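Local atomic coordinates of abietadiene synthase, chloroplastic (Abies grandis, PDB entry 3S9V), a protein that belongs to the terpene synthase family and is a large, mainly helical plastid protein that includes a metal-binding family domain. Residues A[513-518]-A[744-749]; A[525-530]-A[646-651]. One frame throughout, in Å; residues are numbered along the deposited sequence.

Both contacts are buried and lie close together, their centres about 12 Å apart. Interaction 1 ties the end of helix 504-514 and the following loop to helix 741-757. Interaction 2 sets the next helix of the chain, 521-541, against segment 646-651. They touch directly: Phe514 and Leu746 of interaction 1 both pack on Tyr527 of interaction 2. Their chemistry differs. Interaction 1 combines apolar packing with a salt bridge, and its central arginine is partly exposed beside a water. Interaction 2 packs a helix on a helix and turn through methyl groups and one aromatic ring, and its hydroxyls bond within their own helices or to a third helix.

Interaction 1: A[513-518]-A[744-749]; sequences SFIFEP and KRLVFE
In this mainly helical terpene synthase fold, the end of helix 504-514 and the loop after it are fastened to helix 741-757. The tightly packed part centres on Phe514. Its CG takes the crowded position between the backbone N and the carbonyl carbon (chi1 65°), and the ring stands against the helix. Glu749 CB lies over one face, 3.4 Å from the centroid of the Phe514 ring, in a CH-pi contact. The Glu749 chain then bends at chi2 and slides past Phe514 in the opposite direction. Its OE2 pairs with Arg752. Leu746 CD2 comes to the ring edge, 4.2 Å from Phe514 CE1. Leu746 CD2 also meets Ile515 CD1 at 4.1 Å. Pro430 and Ile753 also pack on Phe514.

The more open, water-linked side is polar and is built on Arg745, which is partly exposed. A bend at chi3 (59°) helps bring its guanidinium to the loop, where Ile515 CG2 lies over one face. Arg745 and Glu517 meet tip to tip, with their flat groups 33° apart. NH2 of Arg745 makes a nearly straight bond, 3.1 Å long, to the syn lone pair of Glu517 OE2. NH1 of Arg745 reaches Glu517 OE1 at 2.9 Å, from above the carboxylate plane. NH2 of Arg745 also bonds to a lone pair of Phe514 O at 2.8 Å. One guanidinium thus grips both a charge and a backbone carbonyl. Its remaining nitrogen, Arg745 NE, donates to a water 2.7 Å away. That water gives a weak bond back to Phe514 O, at 3.3 Å.

Interaction 2: A[525-530]-A[646-651]; sequences EVYTKT and LISALF
Val526 carries this contact of helix 521-541 with 646-651, which runs from helix 641-648 into a type I beta turn. Both segments lie in the metal-binding family region of the terpene synthase and join two of its helices. The bond from CA to CB of Val526 points toward 646-651, and the side chain then splits into two methyls. Val526 CG1, anti to the backbone N (chi1 -179°), meets Ile647 CG2 at 3.8 Å, and the two side chains cross at about a right angle. Val526 CG1 also touches Phe651 CE1 at 4.0 Å. Val526 CG2, beside the backbone N, sits squarely over the Phe651 ring, 3.9 Å from its centroid and only 6° off the normal, a CH-pi contact. The turn, from Ser648 to Phe651, brings that ring round to the valine. It is closed by Phe651 N bonding to Ser648 O at 2.9 Å.

One turn further along helix 521-541, Thr530 CG2 meets Ile647 CD1 at 3.8 Å. Thr530 OG1 turns back to its own helix, in a very short bond to Val526 O, which also accepts from Thr530 N. The backbones come closest where Ser648 faces Tyr527. Ser648 OG lies 3.2 Å from Tyr527 CA, but its hydrogen bond is to Val644 O. Ile586 of helix 570-594 packs on both Val526 and Phe651. The hydroxyls of Thr530 and Ser648 bond within their own helices, and that of Tyr527 bonds to Thr750 on helix 741-757, so the two segments are held together by apolar and CH-pi contact rather than by polar bonds.

Interaction 1: A[513-518]-A[744-749]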
loop_
_atom_site.group_PDB
_atom_site.type_symbol
_atom_site.label_atom_id
_atom_site.label_comp_id
_atom_site.label_asym_id
_atom_site.label_seq_id
_atom_site.Cartn_x
_atom_site.Cartn_y
_atom_site.Cartn_z
ATOM N N SER A 513 -11.016 -14.219 -2.682
ATOM C CA SER A 513 -10.491 -12.870 -2.588
ATOM C C SER A 513 -9.132 -12.774 -1.889
ATOM O O SER A 513 -8.406 -11.795 -2.101
ATOM C CB SER A 513 -11.490 -11.969 -1.860
ATOM O OG SER A 513 -11.389 -12.142 -0.454
ATOM N N PHE A 514 -8.776 -13.762 -1.062
ATOM C CA PHE A 514 -7.490 -13.698 -0.366
ATOM C C PHE A 514 -6.508 -14.848 -0.586
ATOM O O PHE A 514 -5.307 -14.605 -0.659
ATOM C CB PHE A 514 -7.694 -13.426 1.142
ATOM C CG PHE A 514 -8.407 -14.525 1.891
ATOM C CD1 PHE A 514 -7.714 -15.645 2.345
ATOM C CD2 PHE A 514 -9.769 -14.424 2.169
ATOM C CE1 PHE A 514 -8.366 -16.656 3.073
ATOM C CE2 PHE A 514 -10.434 -15.422 2.893
ATOM C CZ PHE A 514 -9.729 -16.541 3.344
ATOM N N ILE A 515 -6.984 -16.088 -0.679
ATOM C CA ILE A 515 -6.078 -17.219 -0.949
ATOM C C ILE A 515 -6.401 -17.672 -2.362
ATOM O O ILE A 515 -6.887 -18.775 -2.601
ATOM C CB ILE A 515 -6.263 -18.409 0.037
ATOM C CG1 ILE A 515 -7.741 -18.788 0.160
ATOM C CG2 ILE A 515 -5.664 -18.053 1.386
ATOM C CD1 ILE A 515 -7.972 -20.123 0.864
ATOM N N PHE A 516 -6.104 -16.775 -3.289
ATOM C CA PHE A 516 -6.358 -16.922 -4.711
ATOM C C PHE A 516 -5.434 -17.811 -5.544
ATOM O O PHE A 516 -5.838 -18.276 -6.605
ATOM C CB PHE A 516 -6.359 -15.527 -5.313
ATOM C CG PHE A 516 -5.076 -14.778 -5.069
ATOM C CD1 PHE A 516 -4.028 -14.856 -5.972
ATOM C CD2 PHE A 516 -4.907 -14.024 -3.908
ATOM C CE1 PHE A 516 -2.830 -14.196 -5.726
ATOM C CE2 PHE A 516 -3.712 -13.363 -3.653
ATOM C CZ PHE A 516 -2.672 -13.450 -4.563
ATOM N N GLU A 517 -4.205 -18.033 -5.090
ATOM C CA GLU A 517 -3.258 -18.838 -5.865
ATOM C C GLU A 517 -3.833 -20.164 -6.367
ATOM O O GLU A 517 -4.590 -20.828 -5.658
ATOM C CB GLU A 517 -1.983 -19.121 -5.055
ATOM C CG GLU A 517 -1.155 -17.897 -4.645
ATOM C CD GLU A 517 -1.608 -17.272 -3.326
ATOM O OE1 GLU A 517 -0.729 -16.867 -2.527
ATOM O OE2 GLU A 517 -2.831 -17.180 -3.088
ATOM N N PRO A 518 -3.474 -20.566 -7.604
ATOM C CA PRO A 518 -3.959 -21.822 -8.191
ATOM C C PRO A 518 -3.655 -23.039 -7.308
ATOM O O PRO A 518 -4.402 -24.019 -7.314
ATOM C CB PRO A 518 -3.219 -21.887 -9.532
ATOM C CG PRO A 518 -3.062 -20.442 -9.899
ATOM C CD PRO A 518 -2.643 -19.825 -8.574
ATOM N N LYS A 744 -1.476 -17.903 8.772
ATOM C CA LYS A 744 -1.701 -16.544 9.254
ATOM C C LYS A 744 -2.676 -15.822 8.325
ATOM O O LYS A 744 -3.477 -15.004 8.771
ATOM C CB LYS A 744 -0.375 -15.770 9.344
ATOM C CG LYS A 744 0.544 -16.340 10.407
ATOM C CD LYS A 744 1.526 -15.329 10.941
ATOM C CE LYS A 744 2.612 -15.000 9.952
ATOM N NZ LYS A 744 3.556 -14.006 10.557
ATOM N N ARG A 745 -2.613 -16.139 7.034
ATOM C CA ARG A 745 -3.516 -15.538 6.057
ATOM C C ARG A 745 -4.933 -16.082 6.268
ATOM O O ARG A 745 -5.911 -15.337 6.208
ATOM C CB ARG A 745 -3.040 -15.841 4.631
ATOM C CG ARG A 745 -1.734 -15.143 4.243
ATOM C CD ARG A 745 -1.171 -15.668 2.920
ATOM N NE ARG A 745 -2.101 -15.489 1.809
ATOM C CZ ARG A 745 -1.955 -16.047 0.613
ATOM N NH1 ARG A 745 -0.909 -16.829 0.357
ATOM N NH2 ARG A 745 -2.858 -15.822 -0.334
ATOM N N LEU A 746 -5.041 -17.382 6.527
ATOM C CA LEU A 746 -6.350 -17.993 6.755
ATOM C C LEU A 746 -7.030 -17.372 7.962
ATOM O O LEU A 746 -8.229 -17.137 7.952
ATOM C CB LEU A 746 -6.215 -19.499 6.976
ATOM C CG LEU A 746 -6.095 -20.353 5.720
ATOM C CD1 LEU A 746 -5.814 -21.791 6.113
ATOM C CD2 LEU A 746 -7.386 -20.256 4.910
ATOM N N VAL A 747 -6.259 -17.107 9.006
ATOM C CA VAL A 747 -6.826 -16.521 10.202
ATOM C C VAL A 747 -7.132 -15.033 10.040
ATOM O O VAL A 747 -8.256 -14.595 10.287
ATOM C CB VAL A 747 -5.886 -16.705 11.408
ATOM C CG1 VAL A 747 -6.471 -16.002 12.641
ATOM C CG2 VAL A 747 -5.706 -18.180 11.700
ATOM N N PHE A 748 -6.135 -14.266 9.602
ATOM C CA PHE A 748 -6.268 -12.818 9.447
ATOM C C PHE A 748 -7.207 -12.365 8.323
ATOM O O PHE A 748 -7.949 -11.396 8.469
ATOM C CB PHE A 748 -4.876 -12.208 9.239
ATOM C CG PHE A 748 -4.843 -10.715 9.373
ATOM C CD1 PHE A 748 -4.989 -10.112 10.611
ATOM C CD2 PHE A 748 -4.678 -9.908 8.254
ATOM C CE1 PHE A 748 -4.972 -8.730 10.735
ATOM C CE2 PHE A 748 -4.664 -8.523 8.372
ATOM C CZ PHE A 748 -4.809 -7.939 9.610
ATOM N N GLU A 749 -7.166 -13.059 7.193
ATOM C CA GLU A 749 -8.018 -12.710 6.061
ATOM C C GLU A 749 -9.477 -13.029 6.345
ATOM O O GLU A 749 -10.378 -12.337 5.865
ATOM C CB GLU A 749 -7.574 -13.457 4.807
ATOM C CG GLU A 749 -6.175 -13.099 4.324
ATOM C CD GLU A 749 -6.012 -11.619 4.037
ATOM O OE1 GLU A 749 -6.947 -11.014 3.476
ATOM O OE2 GLU A 749 -4.945 -11.062 4.364
HETATM O O HOH W 1 -3.669 -13.327 1.935
#

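Interaction 2: A[525-530]-A[646-651]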
loop_
_atom_site.group_PDB
_atom_site.type_symbol
_atom_site.label_atom_id
_atom_site.label_comp_id
_atom_site.label_asym_id
_atom_site.label_seq_id
_atom_site.Cartn_x
_atom_site.Cartn_y
_atom_site.Cartn_z
ATOM N N GLU A 525 -12.065 -24.812 -1.940
ATOM C CA GLU A 525 -13.245 -25.663 -2.036
ATOM C C GLU A 525 -13.755 -26.014 -0.645
ATOM O O GLU A 525 -14.925 -25.793 -0.324
ATOM C CB GLU A 525 -12.908 -26.949 -2.802
ATOM C CG GLU A 525 -14.078 -27.907 -2.991
ATOM C CD GLU A 525 -13.618 -29.338 -3.252
ATOM O OE1 GLU A 525 -12.762 -29.537 -4.142
ATOM O OE2 GLU A 525 -14.110 -30.264 -2.568
ATOM N N VAL A 526 -12.865 -26.555 0.178
ATOM C CA VAL A 526 -13.222 -26.951 1.529
ATOM C C VAL A 526 -13.633 -25.759 2.389
ATOM O O VAL A 526 -14.469 -25.891 3.267
ATOM C CB VAL A 526 -12.061 -27.704 2.211
ATOM C CG1 VAL A 526 -12.468 -28.119 3.618
ATOM C CG2 VAL A 526 -11.687 -28.935 1.384
ATOM N N TYR A 527 -13.047 -24.601 2.121
ATOM C CA TYR A 527 -13.366 -23.387 2.866
ATOM C C TYR A 527 -14.813 -23.019 2.540
ATOM O O TYR A 527 -15.616 -22.715 3.423
ATOM C CB TYR A 527 -12.416 -22.258 2.432
ATOM C CG TYR A 527 -12.503 -20.991 3.244
ATOM C CD1 TYR A 527 -13.654 -20.212 3.242
ATOM C CD2 TYR A 527 -11.421 -20.567 4.015
ATOM C CE1 TYR A 527 -13.728 -19.038 3.986
ATOM C CE2 TYR A 527 -11.482 -19.402 4.758
ATOM C CZ TYR A 527 -12.639 -18.638 4.740
ATOM O OH TYR A 527 -12.698 -17.474 5.477
ATOM N N THR A 528 -15.133 -23.065 1.254
ATOM C CA THR A 528 -16.463 -22.738 0.777
ATOM C C THR A 528 -17.544 -23.685 1.299
ATOM O O THR A 528 -18.599 -23.237 1.758
ATOM C CB THR A 528 -16.488 -22.745 -0.754
ATOM O OG1 THR A 528 -15.549 -21.776 -1.241
ATOM C CG2 THR A 528 -17.889 -22.428 -1.270
ATOM N N LYS A 529 -17.290 -24.988 1.224
ATOM C CA LYS A 529 -18.262 -25.964 1.702
ATOM C C LYS A 529 -18.462 -25.844 3.204
ATOM O O LYS A 529 -19.592 -25.853 3.691
ATOM C CB LYS A 529 -17.820 -27.380 1.337
ATOM C CG LYS A 529 -18.045 -27.701 -0.140
ATOM C CD LYS A 529 -17.395 -29.009 -0.550
ATOM C CE LYS A 529 -17.590 -29.256 -2.042
ATOM N NZ LYS A 529 -16.844 -30.456 -2.519
ATOM N N THR A 530 -17.361 -25.715 3.934
ATOM C CA THR A 530 -17.434 -25.589 5.380
ATOM C C THR A 530 -18.164 -24.313 5.799
ATOM O O THR A 530 -18.970 -24.341 6.722
ATOM C CB THR A 530 -16.034 -25.608 6.000
ATOM O OG1 THR A 530 -15.299 -26.720 5.464
ATOM C CG2 THR A 530 -16.130 -25.764 7.502
ATOM N N LEU A 646 -10.114 -24.019 10.974
ATOM C CA LEU A 646 -9.575 -25.288 11.426
ATOM C C LEU A 646 -9.750 -26.442 10.439
ATOM O O LEU A 646 -8.902 -27.334 10.359
ATOM C CB LEU A 646 -10.168 -25.632 12.789
ATOM C CG LEU A 646 -9.743 -24.626 13.874
ATOM C CD1 LEU A 646 -10.421 -24.954 15.198
ATOM C CD2 LEU A 646 -8.230 -24.651 14.037
ATOM N N ILE A 647 -10.832 -26.432 9.675
ATOM C CA ILE A 647 -11.018 -27.495 8.704
ATOM C C ILE A 647 -10.240 -27.186 7.417
ATOM O O ILE A 647 -9.623 -28.077 6.837
ATOM C CB ILE A 647 -12.513 -27.727 8.433
ATOM C CG1 ILE A 647 -13.191 -28.125 9.754
ATOM C CG2 ILE A 647 -12.695 -28.815 7.381
ATOM C CD1 ILE A 647 -14.624 -28.543 9.633
ATOM N N SER A 648 -10.233 -25.923 6.994
ATOM C CA SER A 648 -9.490 -25.526 5.796
ATOM C C SER A 648 -7.969 -25.724 5.966
ATOM O O SER A 648 -7.267 -26.039 5.002
ATOM C CB SER A 648 -9.756 -24.053 5.470
ATOM O OG SER A 648 -11.114 -23.825 5.149
ATOM N N ALA A 649 -7.473 -25.531 7.191
ATOM C CA ALA A 649 -6.050 -25.663 7.509
ATOM C C ALA A 649 -5.465 -27.052 7.238
ATOM O O ALA A 649 -4.253 -27.245 7.322
ATOM C CB ALA A 649 -5.811 -25.282 8.971
ATOM N N LEU A 650 -6.324 -28.020 6.942
ATOM C CA LEU A 650 -5.870 -29.376 6.640
ATOM C C LEU A 650 -5.532 -29.498 5.159
ATOM O O LEU A 650 -4.932 -30.480 4.737
ATOM C CB LEU A 650 -6.970 -30.393 6.955
ATOM C CG LEU A 650 -7.239 -30.882 8.376
ATOM C CD1 LEU A 650 -7.081 -29.762 9.368
ATOM C CD2 LEU A 650 -8.645 -31.462 8.413
ATOM N N PHE A 651 -5.908 -28.496 4.372
ATOM C CA PHE A 651 -5.685 -28.563 2.932
ATOM C C PHE A 651 -4.810 -27.484 2.300
ATOM O O PHE A 651 -5.062 -27.058 1.175
ATOM C CB PHE A 651 -7.043 -28.609 2.223
ATOM C CG PHE A 651 -7.933 -29.721 2.706
ATOM C CD1 PHE A 651 -8.627 -29.603 3.908
ATOM C CD2 PHE A 651 -8.047 -30.904 1.977
ATOM C CE1 PHE A 651 -9.419 -30.648 4.379
ATOM C CE2 PHE A 651 -8.835 -31.955 2.437
ATOM C CZ PHE A 651 -9.524 -31.829 3.641
#